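Local coordinates for 2,3-dihydroxybenzoate-AMP ligase (Bacillus subtilis, PDB 1MDB), which belongs to the ANL superfamily of AMP-binding enzymes and holds adenosine monophosphate and 2,3-dihydroxy-benzoic acid in this model, at residues 286-290 against 317-322; 310-314 against 447-451; 23-27 against 178-182. Residues are numbered along the deposited sequence.

Contact 1 (286-290 against 317-322); sequences WMDAA and RVKAVF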
loop_
_atom_site.group_PDB
_atom_site.type_symbol
_atom_site.label_atom_id
_atom_site.label_comp_id
_atom_site.label_asym_id
_atom_site.label_seq_id
_atom_site.Cartn_x
_atom_site.Cartn_y
_atom_site.Cartn_z
ATOM N N TRP A 286 -9.480 11.160 10.361
ATOM C CA TRP A 286 -10.643 10.367 10.750
ATOM C C TRP A 286 -10.972 10.530 12.226
ATOM O O TRP A 286 -12.149 10.612 12.596
ATOM C CB TRP A 286 -10.411 8.889 10.424
ATOM C CG TRP A 286 -10.744 8.535 8.995
ATOM C CD1 TRP A 286 -10.433 9.259 7.874
ATOM C CD2 TRP A 286 -11.449 7.374 8.539
ATOM N NE1 TRP A 286 -10.905 8.618 6.753
ATOM C CE2 TRP A 286 -11.532 7.460 7.132
ATOM C CE3 TRP A 286 -12.017 6.267 9.183
ATOM C CZ2 TRP A 286 -12.164 6.480 6.357
ATOM C CZ3 TRP A 286 -12.646 5.291 8.413
ATOM C CH2 TRP A 286 -12.712 5.406 7.014
ATOM N N MET A 287 -9.937 10.578 13.066
ATOM C CA MET A 287 -10.143 10.744 14.494
ATOM C C MET A 287 -10.748 12.111 14.793
ATOM O O MET A 287 -11.656 12.209 15.613
ATOM C CB MET A 287 -8.833 10.538 15.265
ATOM C CG MET A 287 -8.288 9.117 15.134
ATOM S SD MET A 287 -7.074 8.669 16.400
ATOM C CE MET A 287 -8.109 7.799 17.528
ATOM N N ASP A 288 -10.274 13.163 14.127
ATOM C CA ASP A 288 -10.856 14.489 14.355
ATOM C C ASP A 288 -12.317 14.451 13.939
ATOM O O ASP A 288 -13.208 14.869 14.680
ATOM C CB ASP A 288 -10.167 15.577 13.520
ATOM C CG ASP A 288 -8.799 15.946 14.044
ATOM O OD1 ASP A 288 -8.211 16.910 13.511
ATOM O OD2 ASP A 288 -8.307 15.279 14.979
ATOM N N ALA A 289 -12.553 13.941 12.737
ATOM C CA ALA A 289 -13.898 13.864 12.192
ATOM C C ALA A 289 -14.834 13.042 13.071
ATOM O O ALA A 289 -15.963 13.451 13.323
ATOM C CB ALA A 289 -13.849 13.283 10.786
ATOM N N ALA A 290 -14.362 11.897 13.552
ATOM C CA ALA A 290 -15.198 11.034 14.379
ATOM C C ALA A 290 -15.708 11.721 15.642
ATOM O O ALA A 290 -16.656 11.251 16.277
ATOM C CB ALA A 290 -14.437 9.766 14.744
ATOM N N ARG A 317 -5.626 6.018 21.122
ATOM C CA ARG A 317 -6.948 6.642 21.089
ATOM C C ARG A 317 -8.010 5.887 20.288
ATOM O O ARG A 317 -9.208 6.102 20.478
ATOM C CB ARG A 317 -6.831 8.058 20.530
ATOM C CG ARG A 317 -5.963 8.998 21.340
ATOM C CD ARG A 317 -5.784 10.297 20.579
ATOM N NE ARG A 317 -7.071 10.922 20.293
ATOM C CZ ARG A 317 -7.269 11.824 19.336
ATOM N NH1 ARG A 317 -6.263 12.212 18.562
ATOM N NH2 ARG A 317 -8.477 12.340 19.155
ATOM N N VAL A 318 -7.573 5.011 19.391
ATOM C CA VAL A 318 -8.496 4.257 18.546
ATOM C C VAL A 318 -9.660 3.613 19.299
ATOM O O VAL A 318 -10.821 3.779 18.916
ATOM C CB VAL A 318 -7.744 3.168 17.751
ATOM C CG1 VAL A 318 -8.731 2.317 16.951
ATOM C CG2 VAL A 318 -6.739 3.823 16.812
ATOM N N LYS A 319 -9.347 2.888 20.366
ATOM C CA LYS A 319 -10.360 2.201 21.163
ATOM C C LYS A 319 -11.495 3.097 21.647
ATOM O O LYS A 319 -12.653 2.694 21.625
ATOM C CB LYS A 319 -9.709 1.533 22.369
ATOM C CG LYS A 319 -10.688 0.807 23.275
ATOM C CD LYS A 319 -9.967 0.179 24.461
ATOM C CE LYS A 319 -8.942 -0.850 24.003
ATOM N NZ LYS A 319 -8.164 -1.413 25.143
ATOM N N ALA A 320 -11.156 4.308 22.081
ATOM C CA ALA A 320 -12.145 5.252 22.586
ATOM C C ALA A 320 -12.870 6.068 21.517
ATOM O O ALA A 320 -14.057 6.359 21.665
ATOM C CB ALA A 320 -11.487 6.197 23.588
ATOM N N VAL A 321 -12.164 6.449 20.454
ATOM C CA VAL A 321 -12.781 7.251 19.398
ATOM C C VAL A 321 -13.649 6.434 18.444
ATOM O O VAL A 321 -14.692 6.908 17.997
ATOM C CB VAL A 321 -11.721 8.017 18.562
ATOM C CG1 VAL A 321 -12.383 8.671 17.346
ATOM C CG2 VAL A 321 -11.059 9.089 19.417
ATOM N N PHE A 322 -13.221 5.214 18.131
ATOM C CA PHE A 322 -13.980 4.364 17.224
ATOM C C PHE A 322 -14.614 3.157 17.907
ATOM O O PHE A 322 -15.463 2.489 17.320
ATOM C CB PHE A 322 -13.097 3.875 16.077
ATOM C CG PHE A 322 -12.582 4.977 15.198
ATOM C CD1 PHE A 322 -11.334 5.538 15.428
ATOM C CD2 PHE A 322 -13.343 5.447 14.132
ATOM C CE1 PHE A 322 -10.849 6.549 14.609
ATOM C CE2 PHE A 322 -12.865 6.456 13.309
ATOM C CZ PHE A 322 -11.613 7.008 13.548
#
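No hydrogen bond crosses between 286-290 and 317-322; the 370 Å² buried here comes from van der Waals packing. Met287 has the largest share. Its CB starts out sideways, but the rest of the chain carries the thioether over to the other helix, where CE lies 3.3 Å from Arg317 CB, 3.4 Å from Val318 N and 3.7 Å from Val321 CG2. Further back, Met287 CG meets the edge of the Phe322 ring at CE1, 3.7 Å away. One turn on, Ala290 adds a methyl: its CB sits 3.5 Å from Val321 CG1 and 3.9 Å from Phe322 CE2. Phe322 therefore fills the space beside both residues, and its tip reaches Trp286, with CZ 3.8 Å from Trp286 CB.

The Arg317 guanidinium lies with one face over Met287 SD. Asp288, nearby, forms its salt bridge elsewhere, with Arg479.

Helix 280-292 is the connection of a beta-alpha-beta crossover between the parallel strands 275-278 and 302-306, and helix 318-321 belongs to the next crossover, leading into strand 325-331. The contact thus joins successive crossovers of the large mixed sheet. Trp286 anchors the first helix, edge-to-face with Phe265 of helix 261-271, hydrogen-bonded to Pro259 O, and resting on Thr276 and Leu278 of strand 275-278.

Contact 2 (310-314 against 447-451); sequences FSAEA and NHLLA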
loop_
_atom_site.group_PDB
_atom_site.type_symbol
_atom_site.label_atom_id
_atom_site.label_comp_id
_atom_site.label_asym_id
_atom_site.label_seq_id
_atom_site.Cartn_x
_atom_site.Cartn_y
_atom_site.Cartn_z
ATOM N N PHE A 310 2.123 4.299 12.909
ATOM C CA PHE A 310 1.045 5.021 13.565
ATOM C C PHE A 310 1.557 5.193 14.993
ATOM O O PHE A 310 1.592 4.240 15.775
ATOM C CB PHE A 310 -0.249 4.203 13.530
ATOM C CG PHE A 310 -1.465 4.962 13.968
ATOM C CD1 PHE A 310 -1.618 6.308 13.649
ATOM C CD2 PHE A 310 -2.479 4.324 14.672
ATOM C CE1 PHE A 310 -2.756 7.006 14.024
ATOM C CE2 PHE A 310 -3.619 5.010 15.050
ATOM C CZ PHE A 310 -3.759 6.357 14.726
ATOM N N SER A 311 1.980 6.411 15.309
ATOM C CA SER A 311 2.538 6.738 16.616
ATOM C C SER A 311 1.658 6.356 17.805
ATOM O O SER A 311 0.429 6.470 17.758
ATOM C CB SER A 311 2.874 8.229 16.670
ATOM O OG SER A 311 3.961 8.527 15.800
ATOM N N ALA A 312 2.318 5.922 18.874
ATOM C CA ALA A 312 1.661 5.481 20.097
ATOM C C ALA A 312 0.628 6.452 20.651
ATOM O O ALA A 312 -0.469 6.037 21.015
ATOM C CB ALA A 312 2.724 5.180 21.168
ATOM N N GLU A 313 0.982 7.734 20.712
ATOM C CA GLU A 313 0.104 8.778 21.234
ATOM C C GLU A 313 -1.228 8.842 20.480
ATOM O O GLU A 313 -2.251 9.269 21.029
ATOM C CB GLU A 313 0.822 10.134 21.161
ATOM C CG GLU A 313 0.031 11.353 21.666
ATOM C CD GLU A 313 -0.292 11.301 23.161
ATOM O OE1 GLU A 313 0.585 10.907 23.961
ATOM O OE2 GLU A 313 -1.423 11.673 23.538
ATOM N N ALA A 314 -1.216 8.420 19.220
ATOM C CA ALA A 314 -2.435 8.439 18.425
ATOM C C ALA A 314 -3.105 7.083 18.490
ATOM O O ALA A 314 -4.302 6.992 18.730
ATOM C CB ALA A 314 -2.127 8.799 16.980
ATOM N N ASN A 447 5.881 11.729 17.994
ATOM C CA ASN A 447 4.968 11.154 18.988
ATOM C C ASN A 447 4.729 12.116 20.145
ATOM O O ASN A 447 3.591 12.296 20.578
ATOM C CB ASN A 447 5.505 9.829 19.528
ATOM C CG ASN A 447 4.472 9.082 20.342
ATOM O OD1 ASN A 447 3.356 8.829 19.864
ATOM N ND2 ASN A 447 4.828 8.722 21.576
ATOM N N HIS A 448 5.802 12.732 20.644
ATOM C CA HIS A 448 5.703 13.713 21.726
ATOM C C HIS A 448 4.824 14.880 21.272
ATOM O O HIS A 448 3.871 15.257 21.951
ATOM C CB HIS A 448 7.092 14.265 22.086
ATOM C CG HIS A 448 7.896 13.367 22.972
ATOM N ND1 HIS A 448 7.746 13.348 24.342
ATOM C CD2 HIS A 448 8.837 12.437 22.684
ATOM C CE1 HIS A 448 8.557 12.444 24.861
ATOM N NE2 HIS A 448 9.231 11.876 23.876
ATOM N N LEU A 449 5.167 15.458 20.125
ATOM C CA LEU A 449 4.425 16.589 19.575
ATOM C C LEU A 449 2.931 16.302 19.388
ATOM O O LEU A 449 2.111 17.213 19.466
ATOM C CB LEU A 449 5.065 17.029 18.248
ATOM C CG LEU A 449 6.517 17.497 18.433
ATOM C CD1 LEU A 449 7.214 17.700 17.087
ATOM C CD2 LEU A 449 6.523 18.784 19.253
ATOM N N LEU A 450 2.580 15.039 19.158
ATOM C CA LEU A 450 1.179 14.658 18.986
ATOM C C LEU A 450 0.435 14.809 20.308
ATOM O O LEU A 450 -0.797 14.827 20.339
ATOM C CB LEU A 450 1.057 13.204 18.500
ATOM C CG LEU A 450 1.504 12.918 17.065
ATOM C CD1 LEU A 450 1.165 11.479 16.695
ATOM C CD2 LEU A 450 0.805 13.870 16.111
ATOM N N ALA A 451 1.193 14.909 21.398
ATOM C CA ALA A 451 0.611 15.063 22.727
ATOM C C ALA A 451 0.233 16.521 22.981
ATOM O O ALA A 451 -0.537 16.823 23.890
ATOM C CB ALA A 451 1.599 14.578 23.792
#
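Glu313 lays the aliphatic part of its side chain over Leu450 and Ala451, with Glu313 CG 3.8 Å from both Leu450 CB and Ala451 N, while its carboxylate forms a salt bridge with Arg316. Beside it, Asn447 reaches across with its amide: Glu313 N donates to Asn447 OD1 at 2.7 Å and 167°, so the carbonyl takes up a backbone NH in the first turn of helix 312-315. In ANL enzymes a large N-terminal domain carries a smaller, mobile C-terminal one, and this bond links the two, since 447-451 belongs to the C-terminal part. Ser311, at the N-cap of the short helix, does not cap it; its OG bonds to Glu443 instead. Ser311 CB packs 3.7 Å from Leu450 CD1, and Ala314 CB stands 4.3 Å from the same methyl. Leu450 also touches Met284 of helix 280-292, and Ala451 rests on Phe491 of helix 485-494.

Contact 3 (23-27 against 178-182); sequences AGETF and EVKSS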
loop_
_atom_site.group_PDB
_atom_site.type_symbol
_atom_site.label_atom_id
_atom_site.label_comp_id
_atom_site.label_asym_id
_atom_site.label_seq_id
_atom_site.Cartn_x
_atom_site.Cartn_y
_atom_site.Cartn_z
ATOM N N ALA A 23 -0.470 -22.852 -2.997
ATOM C CA ALA A 23 -1.624 -23.701 -3.274
ATOM C C ALA A 23 -1.720 -24.313 -4.665
ATOM O O ALA A 23 -2.427 -25.302 -4.858
ATOM C CB ALA A 23 -2.900 -22.942 -2.953
ATOM N N GLY A 24 -1.016 -23.744 -5.636
ATOM C CA GLY A 24 -1.074 -24.294 -6.978
ATOM C C GLY A 24 -2.308 -23.866 -7.751
ATOM O O GLY A 24 -2.644 -24.468 -8.770
ATOM N N GLU A 25 -2.986 -22.825 -7.271
ATOM C CA GLU A 25 -4.176 -22.309 -7.944
ATOM C C GLU A 25 -3.942 -20.872 -8.428
ATOM O O GLU A 25 -3.176 -20.106 -7.820
ATOM C CB GLU A 25 -5.390 -22.356 -7.004
ATOM C CG GLU A 25 -5.359 -21.355 -5.855
ATOM C CD GLU A 25 -6.486 -21.580 -4.847
ATOM O OE1 GLU A 25 -7.624 -21.886 -5.271
ATOM O OE2 GLU A 25 -6.234 -21.435 -3.633
ATOM N N THR A 26 -4.600 -20.509 -9.522
ATOM C CA THR A 26 -4.450 -19.165 -10.077
ATOM C C THR A 26 -5.585 -18.258 -9.626
ATOM O O THR A 26 -6.560 -18.726 -9.038
ATOM C CB THR A 26 -4.467 -19.191 -11.603
ATOM O OG1 THR A 26 -5.772 -19.576 -12.050
ATOM C CG2 THR A 26 -3.427 -20.173 -12.137
ATOM N N PHE A 27 -5.466 -16.958 -9.898
ATOM C CA PHE A 27 -6.528 -16.035 -9.525
ATOM C C PHE A 27 -7.773 -16.431 -10.306
ATOM O O PHE A 27 -8.901 -16.307 -9.810
ATOM C CB PHE A 27 -6.149 -14.587 -9.856
ATOM C CG PHE A 27 -5.230 -13.958 -8.849
ATOM C CD1 PHE A 27 -3.870 -13.845 -9.103
ATOM C CD2 PHE A 27 -5.726 -13.482 -7.640
ATOM C CE1 PHE A 27 -3.014 -13.264 -8.167
ATOM C CE2 PHE A 27 -4.883 -12.901 -6.700
ATOM C CZ PHE A 27 -3.523 -12.792 -6.966
ATOM N N GLU A 178 -3.428 -21.883 -21.140
ATOM C CA GLU A 178 -3.262 -22.340 -19.772
ATOM C C GLU A 178 -2.432 -21.351 -18.972
ATOM O O GLU A 178 -1.396 -20.883 -19.435
ATOM C CB GLU A 178 -2.571 -23.700 -19.732
ATOM C CG GLU A 178 -2.100 -24.078 -18.335
ATOM C CD GLU A 178 -1.417 -25.424 -18.297
ATOM O OE1 GLU A 178 -0.416 -25.601 -19.027
ATOM O OE2 GLU A 178 -1.878 -26.301 -17.539
ATOM N N VAL A 179 -2.904 -21.030 -17.774
ATOM C CA VAL A 179 -2.193 -20.122 -16.893
ATOM C C VAL A 179 -1.727 -20.963 -15.713
ATOM O O VAL A 179 -2.533 -21.629 -15.066
ATOM C CB VAL A 179 -3.103 -18.991 -16.360
ATOM C CG1 VAL A 179 -2.298 -18.069 -15.466
ATOM C CG2 VAL A 179 -3.711 -18.208 -17.513
ATOM N N LYS A 180 -0.427 -20.936 -15.445
ATOM C CA LYS A 180 0.146 -21.693 -14.346
ATOM C C LYS A 180 0.189 -20.892 -13.052
ATOM O O LYS A 180 0.375 -19.673 -13.054
ATOM C CB LYS A 180 1.565 -22.141 -14.694
ATOM C CG LYS A 180 1.670 -23.074 -15.887
ATOM C CD LYS A 180 3.134 -23.363 -16.161
ATOM C CE LYS A 180 3.331 -24.202 -17.401
ATOM N NZ LYS A 180 4.790 -24.392 -17.644
ATOM N N SER A 181 0.019 -21.599 -11.947
ATOM C CA SER A 181 0.040 -21.004 -10.623
ATOM C C SER A 181 1.406 -20.387 -10.357
ATOM O O SER A 181 1.541 -19.491 -9.525
ATOM C CB SER A 181 -0.237 -22.082 -9.573
ATOM O OG SER A 181 -1.091 -21.590 -8.561
ATOM N N SER A 182 2.418 -20.874 -11.068
ATOM C CA SER A 182 3.775 -20.379 -10.891
ATOM C C SER A 182 4.123 -19.203 -11.807
ATOM O O SER A 182 5.207 -18.630 -11.697
ATOM C CB SER A 182 4.774 -21.520 -11.112
ATOM O OG SER A 182 4.621 -22.083 -12.401
HETATM O O HOH W 1 -5.791 -21.480 -14.414
#
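Ser181 and Thr26 account for most of the 196 Å² buried here, and their CA atoms are the closest pair across the two loops. Ser181 points its CB at 23-27, and its OG donates a hydrogen bond to Glu25 O at 2.7 Å. That hydroxyl is modelled too close to its surroundings, so its exact place is less certain than the distance suggests; a weak hydrogen bond also links Ser181 OG and Asp205 OD1. The backbone of Ser181 is also hydrogen-bonded to Asp205, and Gly24 N bonds to the Asp205 carboxylate, so both loops are tied to the start of helix 204-218. Gly24 itself has a positive phi of 80°, at which a CB would jam against the preceding carbonyl.

Thr26 is the N-cap of helix 27-38. Its OG1 caps a backbone nitrogen beyond the segment, while Thr26 N donates to Asp29 OD2, a pattern consistent with a capping box. With the hydroxyl engaged at the helix end, the methyl is turned to the other loop: Thr26 CG2 lies 3.4 Å from Val179 O and 4.1 Å from Val179 CG1. The same hydroxyl meets a water at 3.0 Å from Thr26 OG1, and that water gives a weak bond, 3.3 Å long, to Val179 O. His204 of helix 204-218 is touched by the side chains of both Thr26 and Val179.

Overall arrangement
Along the chain, contact 3 closes before contacts 1 and 2 open, and the segments of those two alternate: 286-290, 310-314, 317-322, 447-451. Contacts 1 and 2 are neighbours, centres 14 Å apart, on consecutive short helices 312-315 and 318-321; Val318 CG2 touches Phe310 CE2 at 3.8 Å, so helix 280-292, the connection between strands 302-306 and 325-331, and the C-terminal domain adjoin one another. Contact 3 lies on the opposite side of the chain's centre, its centre about 42 and 44 Å from those of contacts 1 and 2, joining surface loops of the N-terminal part. Contact 2 alone spans the two domains, so, as in other ANL enzymes, it would be expected to change if the domains reorient.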